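Long-range contact in histone deacetylase complex subunit SAP18 (Mus musculus, PDB 4A6Q), which enhances SIN3-HDAC1-mediated transcriptional repression and serves as an auxiliary component of the exon junction complex deposited on spliced mRNAs: residues Glu68-Val73 with Phe87-Val92. Numbering follows the deposited sequence.
Sequences ELTSLV and FNFAIV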
# COMPACT_ATOMS: atom_id res chain seq x y z
N GLU A 68 -1.19 10.00 4.10
CA GLU A 68 -0.66 10.86 3.07
C GLU A 68 -1.23 10.46 1.72
O GLU A 68 -1.57 11.30 0.87
CB GLU A 68 0.88 10.74 3.05
CG GLU A 68 1.57 11.60 2.04
CD GLU A 68 3.09 11.55 2.15
OE1 GLU A 68 3.63 10.74 2.94
OE2 GLU A 68 3.73 12.41 1.48
N LEU A 69 -1.29 9.15 1.48
CA LEU A 69 -1.80 8.67 0.21
C LEU A 69 -3.29 8.87 0.05
O LEU A 69 -3.75 9.19 -1.04
CB LEU A 69 -1.40 7.21 -0.00
CG LEU A 69 0.13 7.03 -0.03
CD1 LEU A 69 0.48 5.55 -0.03
CD2 LEU A 69 0.75 7.72 -1.28
N THR A 70 -4.06 8.70 1.11
CA THR A 70 -5.50 8.91 0.93
C THR A 70 -5.83 10.37 0.67
O THR A 70 -6.78 10.67 -0.03
CB THR A 70 -6.35 8.45 2.12
OG1 THR A 70 -6.09 9.29 3.23
CG2 THR A 70 -6.07 7.00 2.47
N SER A 71 -5.02 11.29 1.18
CA SER A 71 -5.21 12.71 0.87
C SER A 71 -5.13 12.96 -0.63
O SER A 71 -5.93 13.74 -1.17
CB SER A 71 -4.18 13.56 1.60
OG SER A 71 -4.52 14.94 1.47
N LEU A 72 -4.21 12.30 -1.32
CA LEU A 72 -4.10 12.46 -2.77
C LEU A 72 -5.28 11.82 -3.51
O LEU A 72 -5.75 12.35 -4.52
CB LEU A 72 -2.77 11.88 -3.27
CG LEU A 72 -1.56 12.64 -2.70
CD1 LEU A 72 -0.27 11.89 -2.95
CD2 LEU A 72 -1.47 14.02 -3.28
N VAL A 73 -5.73 10.66 -3.03
CA VAL A 73 -6.88 10.01 -3.64
C VAL A 73 -8.11 10.92 -3.52
O VAL A 73 -8.89 11.06 -4.47
CB VAL A 73 -7.12 8.64 -2.99
CG1 VAL A 73 -8.43 7.97 -3.50
CG2 VAL A 73 -5.94 7.72 -3.27
N PHE A 87 -10.93 3.37 3.55
CA PHE A 87 -9.93 3.03 2.53
C PHE A 87 -9.14 1.81 2.95
O PHE A 87 -8.42 1.85 3.94
CB PHE A 87 -8.96 4.21 2.40
CG PHE A 87 -9.61 5.49 1.96
CD1 PHE A 87 -10.27 6.31 2.90
CD2 PHE A 87 -9.55 5.90 0.63
CE1 PHE A 87 -10.85 7.52 2.49
CE2 PHE A 87 -10.12 7.09 0.23
CZ PHE A 87 -10.79 7.90 1.16
N ASN A 88 -9.28 0.71 2.21
CA ASN A 88 -8.59 -0.52 2.55
C ASN A 88 -7.43 -0.73 1.59
O ASN A 88 -7.64 -0.86 0.39
CB ASN A 88 -9.56 -1.70 2.42
CG ASN A 88 -9.04 -2.96 3.05
OD1 ASN A 88 -8.11 -3.61 2.55
ND2 ASN A 88 -9.67 -3.36 4.14
N PHE A 89 -6.22 -0.72 2.12
CA PHE A 89 -5.01 -0.80 1.27
C PHE A 89 -4.45 -2.22 1.17
O PHE A 89 -4.35 -2.93 2.20
CB PHE A 89 -3.89 0.05 1.87
CG PHE A 89 -4.05 1.54 1.72
CD1 PHE A 89 -4.95 2.24 2.51
CD2 PHE A 89 -3.26 2.24 0.80
CE1 PHE A 89 -5.06 3.64 2.40
CE2 PHE A 89 -3.37 3.64 0.70
CZ PHE A 89 -4.28 4.31 1.49
N ALA A 90 -3.98 -2.58 -0.02
CA ALA A 90 -3.29 -3.84 -0.23
C ALA A 90 -2.13 -3.61 -1.19
O ALA A 90 -2.22 -2.74 -2.05
CB ALA A 90 -4.23 -4.87 -0.82
N ILE A 91 -1.07 -4.40 -1.06
CA ILE A 91 0.04 -4.36 -2.02
C ILE A 91 -0.11 -5.53 -2.97
O ILE A 91 -0.38 -6.66 -2.54
CB ILE A 91 1.38 -4.44 -1.29
CG1 ILE A 91 1.63 -3.16 -0.50
CG2 ILE A 91 2.51 -4.58 -2.32
CD1 ILE A 91 2.81 -3.26 0.53
N VAL A 92 -0.06 -5.23 -4.26
CA VAL A 92 -0.12 -6.24 -5.31
C VAL A 92 1.30 -6.42 -5.85
O VAL A 92 1.91 -5.45 -6.30
CB VAL A 92 -1.07 -5.77 -6.44
CG1 VAL A 92 -1.10 -6.80 -7.60
CG2 VAL A 92 -2.50 -5.52 -5.87
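Thr70 on the helix and Phe87 on the strand are the nearest CA pair, 7.5 Å apart, and the axes of Glu68-Val73 and Phe87-Val92 come within 10.7 Å, with N-to-C directions 117° from each other. Thr70 carries the contact through its methyl, which serves both rings. CG2 lies over one face of Phe87, 4.2 Å from the ring centroid and 25° off the normal, a CH-pi contact displaced toward the CG side of the ring. The same CG2 meets Phe89 at its edge, near the ring plane, 3.4 Å from CZ, with the two side chains crossing at about a right angle. Chi1 of 68° places OG1 between the backbone N and the carbonyl carbon, where it is hydrogen-bonded to Lys67 O within the helix; CG2 lies beside the backbone N and meets the rings. One turn later, Val73 CG1 touches the edge of Phe87, 4.2 Å from CE2, while Leu69 CB sits 4.1 Å from CE2 of Phe89. Leu133 touches both Leu69 and Phe89, extending the packing onto strand 132-138. The contact forms part of the interface between helix 66-76 and the sheet of the ubiquitin-like (beta-grasp) fold. With all five touching residues buried and no hydrogen bond linking the segments, cohesion here rests on apolar and CH-pi contacts, with the threonine hydroxyl's polarity met by its own helix.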